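Local coordinates for protein MerB2 (Bacillus megaterium, PDB 5C17) that probably acts as an alkylmercury lyase, breaking the carbon-mercury bond of organomercurials, and is seen here holding a mercury(II) ion, at residues A103-A115 and M192-K205. Residues are numbered along the deposited sequence; the frame is centred on the assembly and turned at random. Where two conformers were deposited one is given.
Sequences AISTLELSTALVA and MTLEQALSFGNELK
Gly201 and Glu108 mark the tightest passage between the two helices, Gly201 CA lying 3.4 Å from Glu108 O in a CA-H...O contact; Gly201, having no side chain, lets the backbones come this close. Two hydrogen bonds join the helices. Thr111, a knob among Leu198, Gly201, Asn202 and Lys205, donates from OG1 to Leu198 O at 2.7 Å, tilted 34° from the carbonyl plane, while Gly201 N reaches the same oxygen from the opposite face. Farther along, Lys205 NZ bonds weakly to Thr111 O, its methylene chain lying along Ala112; an alanine in place of Lys205 would probably leave Thr111 O without this donor and uncover Ala112 and Val114. The Glu108 side chain drops as a knob among Ala197, Phe200, Gly201 and Leu204. With CG between backbone N and carbonyl carbon (chi1 88°) and the chain extended beyond, its carboxylate reaches between Phe200 and Leu204; OE1 rests 3.3 Å from Phe200 CB, and a water donates to both Glu108 OE1 and Phe200 O. Apolar packing follows: Leu107 CD1 meets Ala197 CB at 3.8 Å, Leu107 CD2 meets Leu198 CD2, and Ile104 CD1 touches Met192 SD just ahead of helix 194-205. This is knobs-into-holes packing of helices crossing at -54° over a glycine, with Ile104 about 5 Å from the mercury ion bound by Cys102 and Cys165.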
ATOM      1  N   ALA A 103      -5.696   0.493  -4.461  1.00  8.98           N
ATOM      2  CA  ALA A 103      -6.829  -0.329  -4.047  1.00  8.88           C
ATOM      3  C   ALA A 103      -6.397  -1.529  -3.215  1.00  8.57           C
ATOM      4  O   ALA A 103      -7.039  -1.884  -2.231  1.00 10.05           O
ATOM      5  CB  ALA A 103      -7.578  -0.797  -5.263  1.00 10.30           C
ATOM      6  N   ILE A 104      -5.330  -2.191  -3.626  1.00  9.45           N
ATOM      7  CA  ILE A 104      -4.881  -3.356  -2.862  1.00  9.01           C
ATOM      8  C   ILE A 104      -4.489  -2.928  -1.452  1.00  9.46           C
ATOM      9  O   ILE A 104      -4.850  -3.605  -0.481  1.00 10.51           O
ATOM     10  CB  ILE A 104      -3.727  -4.089  -3.553  1.00 10.38           C
ATOM     11  CG1 ILE A 104      -4.229  -4.748  -4.847  1.00 10.36           C
ATOM     12  CG2 ILE A 104      -3.136  -5.130  -2.624  1.00 11.92           C
ATOM     13  CD1 ILE A 104      -3.124  -5.348  -5.696  1.00 11.74           C
ATOM     14  N   SER A 105      -3.757  -1.819  -1.333  1.00  9.10           N
ATOM     15  CA  SER A 105      -3.295  -1.334  -0.046  0.66  8.88           C
ATOM     16  C   SER A 105      -4.458  -1.085   0.907  1.00  8.69           C
ATOM     17  O   SER A 105      -4.350  -1.332   2.102  1.00  9.80           O
ATOM     18  CB  SER A 105      -2.466  -0.049  -0.208  0.66 10.84           C
ATOM     19  OG  SER A 105      -1.272  -0.295  -0.929  0.66 13.03           O
ATOM     20  N   THR A 106      -5.577  -0.567   0.382  1.00  8.44           N
ATOM     21  CA  THR A 106      -6.727  -0.283   1.260  1.00  9.17           C
ATOM     22  C   THR A 106      -7.145  -1.494   2.085  1.00 10.30           C
ATOM     23  O   THR A 106      -7.604  -1.356   3.216  1.00 11.97           O
ATOM     24  CB  THR A 106      -8.004   0.245   0.512  1.00  9.37           C
ATOM     25  OG1 THR A 106      -8.562  -0.740  -0.367  1.00  8.98           O
ATOM     26  CG2 THR A 106      -7.719   1.529  -0.240  1.00  9.46           C
ATOM     27  N   LEU A 107      -7.049  -2.679   1.484  1.00  9.65           N
ATOM     28  CA  LEU A 107      -7.499  -3.908   2.131  1.00  9.82           C
ATOM     29  C   LEU A 107      -6.345  -4.626   2.823  1.00 10.68           C
ATOM     30  O   LEU A 107      -6.474  -5.085   3.968  1.00 11.60           O
ATOM     31  CB  LEU A 107      -8.193  -4.798   1.103  1.00 10.18           C
ATOM     32  CG  LEU A 107      -9.563  -4.247   0.666  1.00 11.18           C
ATOM     33  CD1 LEU A 107     -10.017  -4.870  -0.612  1.00 12.11           C
ATOM     34  CD2 LEU A 107     -10.621  -4.431   1.737  1.00 12.93           C
ATOM     35  N   GLU A 108      -5.198  -4.719   2.162  1.00 10.99           N
ATOM     36  CA  GLU A 108      -4.093  -5.412   2.807  1.00 12.31           C
ATOM     37  C   GLU A 108      -3.636  -4.693   4.072  1.00 10.93           C
ATOM     38  O   GLU A 108      -3.179  -5.351   5.000  1.00 11.53           O
ATOM     39  CB  GLU A 108      -2.951  -5.705   1.844  1.00 17.25           C
ATOM     40  CG  GLU A 108      -1.949  -4.641   1.708  1.00 20.86           C
ATOM     41  CD  GLU A 108      -0.779  -5.020   0.818  1.00 23.02           C
ATOM     42  OE1 GLU A 108      -0.820  -6.084   0.168  1.00 23.60           O
ATOM     43  OE2 GLU A 108       0.188  -4.242   0.772  1.00 24.80           O
ATOM     44  N   LEU A 109      -3.784  -3.372   4.132  1.00 10.66           N
ATOM     45  CA  LEU A 109      -3.414  -2.650   5.346  1.00 11.44           C
ATOM     46  C   LEU A 109      -4.339  -2.994   6.517  1.00 12.30           C
ATOM     47  O   LEU A 109      -3.914  -2.979   7.667  1.00 12.52           O
ATOM     48  CB  LEU A 109      -3.368  -1.146   5.078  1.00 10.92           C
ATOM     49  CG  LEU A 109      -2.218  -0.668   4.196  1.00 11.32           C
ATOM     50  CD1 LEU A 109      -2.442   0.763   3.743  1.00 11.67           C
ATOM     51  CD2 LEU A 109      -0.889  -0.797   4.920  1.00 12.19           C
ATOM     52  N   SER A 110      -5.602  -3.285   6.240  1.00 12.76           N
ATOM     53  CA  SER A 110      -6.527  -3.698   7.289  1.00 13.86           C
ATOM     54  C   SER A 110      -5.992  -4.947   7.978  1.00 13.48           C
ATOM     55  O   SER A 110      -5.931  -5.039   9.208  1.00 14.53           O
ATOM     56  CB  SER A 110      -7.920  -3.969   6.705  1.00 14.82           C
ATOM     57  OG  SER A 110      -8.802  -4.477   7.692  1.00 16.74           O
ATOM     58  N   THR A 111      -5.592  -5.917   7.168  1.00 13.06           N
ATOM     59  CA  THR A 111      -5.047  -7.165   7.668  1.00 13.53           C
ATOM     60  C   THR A 111      -3.723  -6.933   8.369  1.00 13.76           C
ATOM     61  O   THR A 111      -3.506  -7.418   9.482  1.00 15.33           O
ATOM     62  CB  THR A 111      -4.874  -8.143   6.511  1.00 15.05           C
ATOM     63  OG1 THR A 111      -6.156  -8.345   5.919  1.00 16.69           O
ATOM     64  CG2 THR A 111      -4.281  -9.469   6.983  1.00 15.76           C
ATOM     65  N   ALA A 112      -2.832  -6.174   7.739  1.00 13.83           N
ATOM     66  CA  ALA A 112      -1.496  -5.984   8.292  1.00 14.29           C
ATOM     67  C   ALA A 112      -1.529  -5.241   9.628  1.00 14.53           C
ATOM     68  O   ALA A 112      -0.756  -5.547  10.532  1.00 16.47           O
ATOM     69  CB  ALA A 112      -0.618  -5.253   7.290  1.00 14.77           C
ATOM     70  N   LEU A 113      -2.424  -4.263   9.744  1.00 14.48           N
ATOM     71  CA  LEU A 113      -2.518  -3.440  10.948  1.00 15.06           C
ATOM     72  C   LEU A 113      -3.487  -4.010  11.978  1.00 15.96           C
ATOM     73  O   LEU A 113      -3.625  -3.458  13.077  1.00 17.52           O
ATOM     74  CB  LEU A 113      -2.927  -2.014  10.584  1.00 16.20           C
ATOM     75  CG  LEU A 113      -1.909  -1.235   9.756  1.00 17.04           C
ATOM     76  CD1 LEU A 113      -2.514   0.067   9.247  1.00 18.01           C
ATOM     77  CD2 LEU A 113      -0.660  -0.960  10.591  1.00 19.65           C
ATOM     78  N   VAL A 114      -4.111  -5.138  11.634  1.00 15.29           N
ATOM     79  CA  VAL A 114      -5.079  -5.807  12.502  1.00 15.88           C
ATOM     80  C   VAL A 114      -6.166  -4.849  12.960  1.00 15.12           C
ATOM     81  O   VAL A 114      -6.352  -4.620  14.169  1.00 16.50           O
ATOM     82  CB  VAL A 114      -4.408  -6.435  13.738  1.00 17.43           C
ATOM     83  CG1 VAL A 114      -5.349  -7.469  14.359  1.00 18.17           C
ATOM     84  CG2 VAL A 114      -3.070  -7.077  13.355  1.00 18.86           C
ATOM     85  N   ALA A 115      -6.867  -4.277  11.996  1.00 14.88           N
ATOM     86  CA  ALA A 115      -7.746  -3.163  12.277  1.00 14.58           C
ATOM     87  C   ALA A 115      -8.937  -3.159  11.343  1.00 14.38           C
ATOM     88  O   ALA A 115      -8.777  -3.262  10.136  1.00 15.78           O
ATOM     89  CB  ALA A 115      -6.980  -1.861  12.115  1.00 15.58           C
ATOM     90  N   MET A 192      -8.644  -9.252  -9.628  1.00 12.40           N
ATOM     91  CA  MET A 192      -8.613 -10.043  -8.401  1.00 13.73           C
ATOM     92  C   MET A 192      -9.745  -9.555  -7.499  1.00 12.39           C
ATOM     93  O   MET A 192     -10.321  -8.488  -7.705  1.00 12.46           O
ATOM     94  CB  MET A 192      -7.257  -9.979  -7.696  1.00 15.35           C
ATOM     95  CG  MET A 192      -6.867  -8.576  -7.275  1.00 15.72           C
ATOM     96  SD  MET A 192      -5.320  -8.400  -6.311  1.00 16.81           S
ATOM     97  CE  MET A 192      -5.728  -9.236  -4.798  1.00 18.32           C
ATOM     98  N   THR A 193     -10.063 -10.356  -6.499  1.00 12.10           N
ATOM     99  CA  THR A 193     -11.194 -10.082  -5.648  1.00 12.84           C
ATOM    100  C   THR A 193     -10.766  -9.315  -4.414  1.00 11.25           C
ATOM    101  O   THR A 193      -9.579  -9.271  -4.044  1.00 12.12           O
ATOM    102  CB  THR A 193     -11.862 -11.379  -5.183  1.00 13.13           C
ATOM    103  OG1 THR A 193     -10.957 -12.081  -4.332  1.00 14.33           O
ATOM    104  CG2 THR A 193     -12.271 -12.260  -6.376  1.00 14.73           C
ATOM    105  N   LEU A 194     -11.750  -8.734  -3.749  1.00 11.28           N
ATOM    106  CA  LEU A 194     -11.474  -8.016  -2.515  1.00 11.84           C
ATOM    107  C   LEU A 194     -11.003  -8.958  -1.411  1.00 11.81           C
ATOM    108  O   LEU A 194     -10.113  -8.605  -0.630  1.00 12.00           O
ATOM    109  CB  LEU A 194     -12.713  -7.242  -2.061  1.00 11.67           C
ATOM    110  CG  LEU A 194     -13.338  -6.304  -3.085  1.00 12.95           C
ATOM    111  CD1 LEU A 194     -14.353  -5.391  -2.433  1.00 13.41           C
ATOM    112  CD2 LEU A 194     -12.300  -5.500  -3.844  1.00 13.08           C
ATOM    113  N   GLU A 195     -11.568 -10.162  -1.347  1.00 12.69           N
ATOM    114  CA  GLU A 195     -11.118 -11.146  -0.362  1.00 14.27           C
ATOM    115  C   GLU A 195      -9.647 -11.480  -0.572  1.00 14.09           C
ATOM    116  O   GLU A 195      -8.890 -11.616   0.391  1.00 14.05           O
ATOM    117  CB  GLU A 195     -11.975 -12.432  -0.415  1.00 16.07           C
ATOM    118  CG  GLU A 195     -13.336 -12.304   0.277  1.00 18.99           C
ATOM    119  CD  GLU A 195     -14.115 -13.625   0.376  1.00 22.15           C
ATOM    120  OE1 GLU A 195     -13.533 -14.722   0.170  1.00 22.57           O
ATOM    121  OE2 GLU A 195     -15.328 -13.551   0.678  1.00 24.34           O
ATOM    122  N   GLN A 196      -9.239 -11.627  -1.829  1.00 13.88           N
ATOM    123  CA  GLN A 196      -7.833 -11.913  -2.109  1.00 15.84           C
ATOM    124  C   GLN A 196      -6.934 -10.751  -1.648  1.00 14.43           C
ATOM    125  O   GLN A 196      -5.857 -10.975  -1.088  1.00 15.48           O
ATOM    126  CB  GLN A 196      -7.630 -12.219  -3.601  1.00 19.06           C
ATOM    127  CG  GLN A 196      -8.276 -13.541  -4.022  1.00 21.86           C
ATOM    128  CD  GLN A 196      -8.625 -13.709  -5.529  1.00 23.88           C
ATOM    129  OE1 GLN A 196      -8.433 -12.820  -6.381  1.00 22.62           O
ATOM    130  NE2 GLN A 196      -9.147 -14.891  -5.846  1.00 25.50           N
ATOM    131  N   ALA A 197      -7.372  -9.512  -1.857  1.00 13.03           N
ATOM    132  CA  ALA A 197      -6.574  -8.358  -1.442  1.00 12.99           C
ATOM    133  C   ALA A 197      -6.417  -8.336   0.075  1.00 12.76           C
ATOM    134  O   ALA A 197      -5.349  -8.015   0.587  1.00 12.90           O
ATOM    135  CB  ALA A 197      -7.187  -7.066  -1.948  1.00 12.89           C
ATOM    136  N   LEU A 198      -7.473  -8.684   0.800  1.00 12.45           N
ATOM    137  CA  LEU A 198      -7.364  -8.777   2.252  1.00 13.37           C
ATOM    138  C   LEU A 198      -6.281  -9.754   2.654  1.00 13.52           C
ATOM    139  O   LEU A 198      -5.491  -9.484   3.553  1.00 14.31           O
ATOM    140  CB  LEU A 198      -8.690  -9.197   2.873  1.00 14.40           C
ATOM    141  CG  LEU A 198      -9.702  -8.093   3.115  1.00 14.98           C
ATOM    142  CD1 LEU A 198     -11.047  -8.688   3.475  1.00 16.80           C
ATOM    143  CD2 LEU A 198      -9.219  -7.169   4.224  1.00 15.54           C
ATOM    144  N   SER A 199      -6.245 -10.902   1.986  1.00 14.02           N
ATOM    145  CA  SER A 199      -5.283 -11.935   2.352  1.00 16.17           C
ATOM    146  C   SER A 199      -3.840 -11.496   2.069  1.00 16.06           C
ATOM    147  O   SER A 199      -2.903 -12.004   2.679  1.00 16.41           O
ATOM    148  CB  SER A 199      -5.596 -13.236   1.618  1.00 19.73           C
ATOM    149  OG  SER A 199      -5.105 -13.176   0.303  1.00 23.96           O
ATOM    150  N   PHE A 200      -3.655 -10.536   1.168  1.00 15.24           N
ATOM    151  CA  PHE A 200      -2.310 -10.067   0.863  1.00 14.71           C
ATOM    152  C   PHE A 200      -1.628  -9.451   2.093  1.00 14.12           C
ATOM    153  O   PHE A 200      -0.415  -9.422   2.173  1.00 15.22           O
ATOM    154  CB  PHE A 200      -2.336  -9.026  -0.248  1.00 16.50           C
ATOM    155  CG  PHE A 200      -2.330  -9.601  -1.641  1.00 17.51           C
ATOM    156  CD1 PHE A 200      -2.732 -10.902  -1.900  1.00 18.92           C
ATOM    157  CD2 PHE A 200      -1.900  -8.821  -2.696  1.00 19.19           C
ATOM    158  CE1 PHE A 200      -2.705 -11.402  -3.205  1.00 19.72           C
ATOM    159  CE2 PHE A 200      -1.875  -9.315  -3.998  1.00 20.05           C
ATOM    160  CZ  PHE A 200      -2.280 -10.601  -4.247  1.00 20.29           C
ATOM    161  N   GLY A 201      -2.410  -8.974   3.052  1.00 14.13           N
ATOM    162  CA  GLY A 201      -1.834  -8.403   4.255  1.00 13.91           C
ATOM    163  C   GLY A 201      -1.037  -9.415   5.046  1.00 12.37           C
ATOM    164  O   GLY A 201      -0.161  -9.030   5.813  1.00 13.35           O
ATOM    165  N   ASN A 202      -1.340 -10.705   4.889  1.00 12.37           N
ATOM    166  CA  ASN A 202      -0.539 -11.759   5.508  1.00 12.15           C
ATOM    167  C   ASN A 202       0.928 -11.639   5.109  1.00 10.79           C
ATOM    168  O   ASN A 202       1.829 -11.708   5.953  1.00 10.94           O
ATOM    169  CB  ASN A 202      -1.030 -13.148   5.075  1.00 13.69           C
ATOM    170  CG  ASN A 202      -2.365 -13.535   5.688  1.00 16.36           C
ATOM    171  OD1 ASN A 202      -2.857 -12.886   6.597  1.00 17.04           O
ATOM    172  ND2 ASN A 202      -2.951 -14.624   5.190  1.00 18.57           N
ATOM    173  N   GLU A 203       1.158 -11.437   3.821  1.00 11.01           N
ATOM    174  CA  GLU A 203       2.500 -11.400   3.283  0.61 11.47           C
ATOM    175  C   GLU A 203       3.193 -10.078   3.656  1.00 10.68           C
ATOM    176  O   GLU A 203       4.394 -10.051   3.890  1.00 11.09           O
ATOM    177  CB  GLU A 203       2.462 -11.626   1.770  0.61 12.94           C
ATOM    178  CG  GLU A 203       2.319 -13.110   1.372  0.61 13.96           C
ATOM    179  CD  GLU A 203       0.898 -13.668   1.489  0.61 17.06           C
ATOM    180  OE1 GLU A 203       0.761 -14.908   1.436  0.61 19.74           O
ATOM    181  OE2 GLU A 203      -0.080 -12.894   1.600  0.61 16.73           O
ATOM    182  N   LEU A 204       2.434  -8.990   3.722  1.00 10.92           N
ATOM    183  CA  LEU A 204       3.011  -7.737   4.184  1.00 11.03           C
ATOM    184  C   LEU A 204       3.465  -7.873   5.644  1.00 11.28           C
ATOM    185  O   LEU A 204       4.532  -7.399   6.017  1.00 11.47           O
ATOM    186  CB  LEU A 204       2.007  -6.602   4.053  1.00 11.55           C
ATOM    187  CG  LEU A 204       2.496  -5.221   4.493  1.00 12.82           C
ATOM    188  CD1 LEU A 204       3.752  -4.824   3.749  1.00 13.67           C
ATOM    189  CD2 LEU A 204       1.405  -4.200   4.262  1.00 14.18           C
ATOM    190  N   LYS A 205       2.655  -8.517   6.475  1.00 11.24           N
ATOM    191  CA  LYS A 205       3.038  -8.756   7.863  1.00 12.51           C
ATOM    192  C   LYS A 205       4.316  -9.575   7.977  1.00 11.49           C
ATOM    193  O   LYS A 205       5.186  -9.272   8.794  1.00 12.80           O
ATOM    194  CB  LYS A 205       1.945  -9.491   8.609  1.00 15.20           C
ATOM    195  CG  LYS A 205       0.848  -8.654   9.133  1.00 20.34           C
ATOM    196  CD  LYS A 205      -0.351  -9.551   9.408  1.00 25.64           C
ATOM    197  CE  LYS A 205      -1.196  -9.129  10.581  1.00 28.78           C
ATOM    198  NZ  LYS A 205      -2.478  -9.924  10.610  1.00 31.54           N
TER
HETATM  199  O   HOH W   1       1.104  -7.817   0.444  1.00 20.16           O